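Local coordinates for sugar ABC transporter (Sugar-binding protein) (Bacillus halodurans, PDB 4YO7) that binds myo-inositol and probably serves as the solute-binding component of a sugar ABC transporter, at residues M158-V161 against A162-N166; V294-Q297 against A298-E302; M216-M219 against E220-N224. All blocks are in the same frame, centred on the assembly; numbering follows the deposited sequence.

Contact 1 (M158-V161 against A162-N166); sequences MEEV and AKLLN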
loop_
_atom_site.group_PDB
_atom_site.type_symbol
_atom_site.label_atom_id
_atom_site.label_comp_id
_atom_site.label_asym_id
_atom_site.label_seq_id
_atom_site.Cartn_x
_atom_site.Cartn_y
_atom_site.Cartn_z
HETATM N N MSE A 158 -5.309 11.146 -9.628
HETATM C CA MSE A 158 -5.143 11.778 -10.920
HETATM C C MSE A 158 -6.326 12.666 -11.279
HETATM O O MSE A 158 -6.166 13.644 -12.004
HETATM C CB MSE A 158 -4.920 10.715 -12.002
HETATM C CG MSE A 158 -4.472 11.248 -13.320
HETATM SE SE MSE A 158 -2.723 12.133 -13.271
HETATM C CE MSE A 158 -3.143 13.722 -14.281
ATOM N N GLU A 159 -7.508 12.368 -10.758
ATOM C CA GLU A 159 -8.612 13.312 -10.909
ATOM C C GLU A 159 -8.233 14.690 -10.357
ATOM O O GLU A 159 -8.512 15.722 -10.968
ATOM C CB GLU A 159 -9.856 12.810 -10.189
ATOM C CG GLU A 159 -10.695 11.797 -10.915
ATOM C CD GLU A 159 -11.764 11.225 -9.993
ATOM O OE1 GLU A 159 -12.067 11.880 -8.962
ATOM O OE2 GLU A 159 -12.284 10.126 -10.287
ATOM N N GLU A 160 -7.600 14.707 -9.193
ATOM C CA GLU A 160 -7.288 15.976 -8.548
ATOM C C GLU A 160 -6.140 16.657 -9.294
ATOM O O GLU A 160 -6.171 17.873 -9.524
ATOM C CB GLU A 160 -6.950 15.757 -7.069
ATOM C CG GLU A 160 -6.654 17.033 -6.304
ATOM C CD GLU A 160 -7.825 17.996 -6.218
ATOM O OE1 GLU A 160 -8.992 17.608 -6.472
ATOM O OE2 GLU A 160 -7.567 19.179 -5.908
ATOM N N VAL A 161 -5.140 15.885 -9.718
ATOM C CA VAL A 161 -4.033 16.471 -10.476
ATOM C C VAL A 161 -4.561 17.095 -11.767
ATOM O O VAL A 161 -4.158 18.195 -12.150
ATOM C CB VAL A 161 -2.919 15.413 -10.787
ATOM C CG1 VAL A 161 -1.895 15.966 -11.750
ATOM C CG2 VAL A 161 -2.248 14.962 -9.511
ATOM N N ALA A 162 -5.474 16.398 -12.435
ATOM C CA ALA A 162 -6.090 16.924 -13.656
ATOM C C ALA A 162 -6.804 18.258 -13.392
ATOM O O ALA A 162 -6.680 19.191 -14.185
ATOM C CB ALA A 162 -7.063 15.928 -14.226
ATOM N N LYS A 163 -7.534 18.343 -12.284
ATOM C CA LYS A 163 -8.190 19.603 -11.923
ATOM C C LYS A 163 -7.173 20.713 -11.736
ATOM O O LYS A 163 -7.370 21.832 -12.219
ATOM C CB LYS A 163 -9.033 19.437 -10.660
ATOM C CG LYS A 163 -10.286 18.643 -10.909
ATOM C CD LYS A 163 -11.054 18.348 -9.632
ATOM C CE LYS A 163 -12.134 17.287 -9.865
ATOM N NZ LYS A 163 -12.763 16.797 -8.596
ATOM N N LEU A 164 -6.068 20.406 -11.071
ATOM C CA LEU A 164 -5.052 21.407 -10.810
ATOM C C LEU A 164 -4.379 21.881 -12.095
ATOM O O LEU A 164 -3.947 23.030 -12.188
ATOM C CB LEU A 164 -4.020 20.852 -9.846
ATOM C CG LEU A 164 -4.449 20.567 -8.409
ATOM C CD1 LEU A 164 -3.403 19.742 -7.690
ATOM C CD2 LEU A 164 -4.682 21.851 -7.653
ATOM N N LEU A 165 -4.317 21.002 -13.090
ATOM C CA LEU A 165 -3.702 21.321 -14.379
ATOM C C LEU A 165 -4.689 21.898 -15.400
ATOM O O LEU A 165 -4.297 22.232 -16.527
ATOM C CB LEU A 165 -3.063 20.070 -14.975
ATOM C CG LEU A 165 -1.860 19.492 -14.222
ATOM C CD1 LEU A 165 -1.467 18.172 -14.823
ATOM C CD2 LEU A 165 -0.697 20.472 -14.274
ATOM N N ASN A 166 -5.954 22.027 -15.012
ATOM C CA ASN A 166 -7.011 22.412 -15.947
ATOM C C ASN A 166 -6.974 21.501 -17.178
ATOM O O ASN A 166 -7.148 21.934 -18.318
ATOM C CB ASN A 166 -6.880 23.881 -16.332
ATOM C CG ASN A 166 -7.209 24.791 -15.183
ATOM O OD1 ASN A 166 -8.344 24.809 -14.711
ATOM N ND2 ASN A 166 -6.217 25.538 -14.707
HETATM O O HOH W 1 -10.496 15.748 -7.431
#

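Contact 2 (V294-Q297 against A298-E302); sequences VAVQ and AANGE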
loop_
_atom_site.group_PDB
_atom_site.type_symbol
_atom_site.label_atom_id
_atom_site.label_comp_id
_atom_site.label_asym_id
_atom_site.label_seq_id
_atom_site.Cartn_x
_atom_site.Cartn_y
_atom_site.Cartn_z
ATOM N N VAL A 294 -10.356 -9.953 12.187
ATOM C CA VAL A 294 -10.898 -10.951 11.294
ATOM C C VAL A 294 -10.221 -12.305 11.535
ATOM O O VAL A 294 -10.872 -13.347 11.544
ATOM C CB VAL A 294 -10.747 -10.488 9.841
ATOM C CG1 VAL A 294 -11.099 -11.585 8.855
ATOM C CG2 VAL A 294 -11.663 -9.278 9.620
ATOM N N ALA A 295 -8.908 -12.283 11.735
ATOM C CA ALA A 295 -8.153 -13.500 11.983
ATOM C C ALA A 295 -8.596 -14.160 13.277
ATOM O O ALA A 295 -8.761 -15.379 13.358
ATOM C CB ALA A 295 -6.652 -13.187 12.025
ATOM N N VAL A 296 -8.808 -13.352 14.296
ATOM C CA VAL A 296 -9.314 -13.873 15.565
ATOM C C VAL A 296 -10.700 -14.508 15.379
ATOM O O VAL A 296 -10.976 -15.599 15.896
ATOM C CB VAL A 296 -9.378 -12.773 16.631
ATOM C CG1 VAL A 296 -10.226 -13.191 17.814
ATOM C CG2 VAL A 296 -7.974 -12.428 17.098
ATOM N N GLN A 297 -11.585 -13.836 14.643
ATOM C CA GLN A 297 -12.896 -14.399 14.402
ATOM C C GLN A 297 -12.787 -15.741 13.702
ATOM O O GLN A 297 -13.516 -16.670 14.038
ATOM C CB GLN A 297 -13.767 -13.460 13.556
ATOM C CG GLN A 297 -14.218 -12.213 14.256
ATOM C CD GLN A 297 -14.976 -11.282 13.316
ATOM O OE1 GLN A 297 -14.631 -11.152 12.144
ATOM N NE2 GLN A 297 -16.024 -10.649 13.825
ATOM N N ALA A 298 -11.919 -15.830 12.707
ATOM C CA ALA A 298 -11.781 -17.058 11.912
ATOM C C ALA A 298 -11.160 -18.169 12.765
ATOM O O ALA A 298 -11.595 -19.329 12.739
ATOM C CB ALA A 298 -10.925 -16.801 10.690
ATOM N N ALA A 299 -10.182 -17.784 13.569
ATOM C CA ALA A 299 -9.544 -18.694 14.525
ATOM C C ALA A 299 -10.554 -19.270 15.530
ATOM O O ALA A 299 -10.424 -20.422 15.999
ATOM C CB ALA A 299 -8.439 -17.983 15.265
ATOM N N ASN A 300 -11.550 -18.468 15.876
ATOM C CA ASN A 300 -12.583 -18.880 16.810
ATOM C C ASN A 300 -13.716 -19.660 16.165
ATOM O O ASN A 300 -14.682 -20.006 16.827
ATOM C CB ASN A 300 -13.143 -17.661 17.519
ATOM C CG ASN A 300 -12.241 -17.181 18.646
ATOM O OD1 ASN A 300 -11.427 -17.940 19.177
ATOM N ND2 ASN A 300 -12.403 -15.925 19.036
ATOM N N GLY A 301 -13.580 -19.935 14.879
ATOM C CA GLY A 301 -14.511 -20.798 14.176
ATOM C C GLY A 301 -15.669 -20.112 13.471
ATOM O O GLY A 301 -16.583 -20.787 13.000
ATOM N N GLU A 302 -15.642 -18.785 13.401
ATOM C CA GLU A 302 -16.682 -18.013 12.733
ATOM C C GLU A 302 -16.337 -17.805 11.267
ATOM O O GLU A 302 -15.162 -17.662 10.930
ATOM C CB GLU A 302 -16.855 -16.642 13.395
ATOM C CG GLU A 302 -17.208 -16.700 14.872
ATOM C CD GLU A 302 -17.303 -15.317 15.502
ATOM O OE1 GLU A 302 -17.744 -14.375 14.808
ATOM O OE2 GLU A 302 -16.931 -15.171 16.689
#

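Contact 3 (M216-M219 against E220-N224); sequences MRLM and ENWLN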
loop_
_atom_site.group_PDB
_atom_site.type_symbol
_atom_site.label_atom_id
_atom_site.label_comp_id
_atom_site.label_asym_id
_atom_site.label_seq_id
_atom_site.Cartn_x
_atom_site.Cartn_y
_atom_site.Cartn_z
HETATM N N MSE A 216 14.209 9.868 -5.760
HETATM C CA MSE A 216 15.092 11.019 -5.961
HETATM C C MSE A 216 15.969 10.809 -7.205
HETATM O O MSE A 216 16.129 11.728 -8.011
HETATM C CB MSE A 216 15.960 11.272 -4.738
HETATM C CG MSE A 216 16.795 12.502 -4.902
HETATM SE SE MSE A 216 17.788 12.773 -3.239
HETATM C CE MSE A 216 19.162 11.410 -3.555
ATOM N N ARG A 217 16.507 9.597 -7.364
ATOM C CA ARG A 217 17.419 9.300 -8.459
ATOM C C ARG A 217 16.670 9.343 -9.766
ATOM O O ARG A 217 17.134 9.941 -10.722
ATOM C CB ARG A 217 18.102 7.938 -8.276
ATOM C CG ARG A 217 19.056 7.585 -9.415
ATOM C CD ARG A 217 19.913 6.360 -9.095
ATOM N NE ARG A 217 19.116 5.132 -9.057
ATOM C CZ ARG A 217 18.931 4.309 -10.089
ATOM N NH1 ARG A 217 19.498 4.551 -11.268
ATOM N NH2 ARG A 217 18.180 3.228 -9.939
ATOM N N LEU A 218 15.477 8.759 -9.797
ATOM C CA LEU A 218 14.684 8.759 -10.997
ATOM C C LEU A 218 14.335 10.186 -11.398
ATOM O O LEU A 218 14.473 10.562 -12.560
ATOM C CB LEU A 218 13.420 7.917 -10.806
ATOM C CG LEU A 218 12.446 7.843 -11.977
ATOM C CD1 LEU A 218 13.178 7.431 -13.268
ATOM C CD2 LEU A 218 11.277 6.895 -11.641
HETATM N N MSE A 219 13.871 10.990 -10.442
HETATM C CA MSE A 219 13.551 12.386 -10.740
HETATM C C MSE A 219 14.770 13.130 -11.301
HETATM O O MSE A 219 14.642 13.914 -12.244
HETATM C CB MSE A 219 13.051 13.107 -9.508
HETATM C CG MSE A 219 12.529 14.493 -9.761
HETATM SE SE MSE A 219 10.814 14.439 -10.649
HETATM C CE MSE A 219 11.326 15.242 -12.311
ATOM N N GLU A 220 15.938 12.900 -10.706
ATOM C CA GLU A 220 17.175 13.508 -11.178
ATOM C C GLU A 220 17.420 13.170 -12.648
ATOM O O GLU A 220 17.767 14.056 -13.445
ATOM C CB GLU A 220 18.361 13.045 -10.331
ATOM C CG GLU A 220 18.473 13.731 -8.971
ATOM C CD GLU A 220 19.531 13.104 -8.053
ATOM O OE1 GLU A 220 20.178 12.108 -8.441
ATOM O OE2 GLU A 220 19.718 13.617 -6.935
ATOM N N ASN A 221 17.262 11.896 -12.996
ATOM C CA ASN A 221 17.473 11.446 -14.365
ATOM C C ASN A 221 16.449 12.066 -15.307
ATOM O O ASN A 221 16.775 12.490 -16.417
ATOM C CB ASN A 221 17.438 9.916 -14.422
ATOM C CG ASN A 221 18.650 9.293 -13.746
ATOM O OD1 ASN A 221 19.651 9.973 -13.516
ATOM N ND2 ASN A 221 18.582 8.012 -13.446
ATOM N N TRP A 222 15.208 12.148 -14.855
ATOM C CA TRP A 222 14.175 12.758 -15.656
ATOM C C TRP A 222 14.461 14.231 -15.920
ATOM O O TRP A 222 14.241 14.717 -17.028
ATOM C CB TRP A 222 12.846 12.609 -14.958
ATOM C CG TRP A 222 12.198 11.255 -15.129
ATOM C CD1 TRP A 222 12.571 10.242 -15.986
ATOM C CD2 TRP A 222 11.030 10.792 -14.450
ATOM N NE1 TRP A 222 11.692 9.183 -15.872
ATOM C CE2 TRP A 222 10.741 9.501 -14.934
ATOM C CE3 TRP A 222 10.202 11.346 -13.475
ATOM C CZ2 TRP A 222 9.652 8.766 -14.480
ATOM C CZ3 TRP A 222 9.133 10.617 -13.030
ATOM C CH2 TRP A 222 8.865 9.347 -13.523
ATOM N N LEU A 223 14.939 14.928 -14.898
ATOM C CA LEU A 223 15.304 16.328 -15.022
ATOM C C LEU A 223 16.433 16.491 -16.033
ATOM O O LEU A 223 16.457 17.460 -16.804
ATOM C CB LEU A 223 15.720 16.887 -13.662
ATOM C CG LEU A 223 14.562 17.134 -12.692
ATOM C CD1 LEU A 223 15.065 17.392 -11.297
ATOM C CD2 LEU A 223 13.706 18.270 -13.179
ATOM N N ASN A 224 17.367 15.549 -16.042
ATOM C CA ASN A 224 18.515 15.643 -16.939
ATOM C C ASN A 224 18.182 15.271 -18.380
ATOM O O ASN A 224 18.993 15.476 -19.283
ATOM C CB ASN A 224 19.658 14.759 -16.454
ATOM C CG ASN A 224 20.342 15.313 -15.223
ATOM O OD1 ASN A 224 20.277 16.511 -14.944
ATOM N ND2 ASN A 224 21.021 14.441 -14.486
#

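Contact 1 (M158-V161 against A162-N166)
Met158, Glu160 and Val161 meet Ala162, Lys163 and Leu165 in a local contact along the last turns of helix 150-164, greasy on the face that lies on strands and charged on another. On the greasy face Val161 CG1 is 3.8 Å from Leu165 CD1, the two branched chains side by side and pointing the same way; apolar branches suit the place because both also touch Ala231 of strand 231-234. Selenomethionine Met158, bent at chi2 and chi3, carries its CE to 4.5 Å from Ala162 CB while its chain also packs on helix 181-195. This layering of helices on parallel strands is the alpha/beta architecture of periplasmic binding proteins. On the polar face Glu160 and Lys163 cross at about a right angle. Long charged chains suit this more exposed side, where a water can bridge their ends: it donates to Glu160 OE1 at 2.6 Å and accepts from Lys163 NZ at 2.8 Å, the two charged atoms staying 4.4 Å apart, beyond a salt bridge. The backbone bond from Leu165 N to Val161 O bends to 140°. Asn166, with positive phi, is the residue that leaves the helical path, in a Schellman motif.

Contact 2 (V294-Q297 against A298-E302)
Ala298 N bonds to Val294 O at 2.9 Å, continuing the regular pattern of helix 284-299 into its final turn; its small methyl also touches Pro128. Ala299 N follows with a bond to Ala295 O of 2.8 Å. An alanine suits this position, since its CB already touches Phe76, Asp103 and Ala104, contacts a small methyl can make at close quarters. Asn300 N makes the last regular bond, to Val296 O at 2.9 Å, and a weak one to Gln297 O at 3.2 Å. The Asn300 side chain runs alongside Val296, ND2 lying 3.7 Å from Val296 CG1, the methyl that a chi1 of 165° sets anti to the backbone N and beside the carbonyl carbon. Gly301 takes the chain out of the helix with phi at 93°; a side chain at this phi would collide with the Asn300 carbonyl oxygen, which explains the glycine. Its N bonds to Ala298 O at 3.0 Å, and Glu302 N reaches back to Gln297 O at 3.1 Å; these are the two bonds of a Schellman motif, and Gln297 O thus accepts one good bond and one weak one. The Glu302 carboxylate and the Gln297 amide, their planes 51° apart, meet loosely, with Glu302 OE1 passing the Gln297 chain near CG. Behind this helix end, Ala295 and Val296 lie on Ile48 of strand 46-52, Val296 also on Phe76 and Phe78 of strand 76-82, and Ala295 on Ile106 of strand 104-107, so the helix covers part of the larger parallel sheet.

Contact 3 (M216-M219 against E220-N224)
Met216 to Met219 touch Glu220 to Leu223 one turn on in helix 212-224, which packs against the four-stranded parallel sheet of one alpha/beta lobe of this periplasmic binding protein fold. Selenomethionine Met216 lies side by side with Glu220, its CG 3.7 Å from Glu220 OE2, so that the aliphatic chain flanks the carboxylate. Arg217 sends its guanidinium outward, where NH2 forms a salt bridge with Glu214; across the contact it meets Asn221 more loosely, CG being 4.1 Å from Asn221 ND2 and the guanidinium and amide planes 80° apart. Leu218 carries the main aromatic contact. With CG anti to the backbone N (chi1 178°), Leu218 CG sits 3.8 Å above the plane of the Trp222 indole, over its centre; CD1 makes a CH-pi contact, 3.7 Å from the centroid of the five-membered ring and 24° off its normal, while CD2 reaches past the CZ2-CH2 side. A broad ring suits this place, as it also packs on Ala172 and Met174 of strand 169-175. Replacing Trp222 by an alanine would probably deprive Leu218 CG and CD1 of the ring face they pack on and open a gap against that strand. Selenomethionine Met219, buried and bent at chi2 and chi3, touches Ala243 and Ala246 of helix 237-249. Its CE comes to the indole edge, 4.0 Å from Trp222 CB, and lies 3.8 Å from Leu223 CG.

All three contacts lie within single helices and are partly buried: Val161, Ala295, Val296, Met219 and Trp222 are buried against strands, while Lys163, Asn300, Glu302 and Arg217 are exposed. Contacts 1 and 3 belong to the same lobe, their centres about 23 Å apart, and their helices pack against its four-stranded sheet. Contact 2 sits on the opposite side of the chain's centre, about 43 Å and 47 Å from the centres of contacts 1 and 3, on the six-stranded sheet. Contacts 1 and 2 both end in Schellman motifs, with asparagine and glycine respectively at the positive phi. Their chemistry differs: water-bridged charge in contact 1, mostly backbone bonding in contact 2, and aromatic and selenomethionine packing in contact 3.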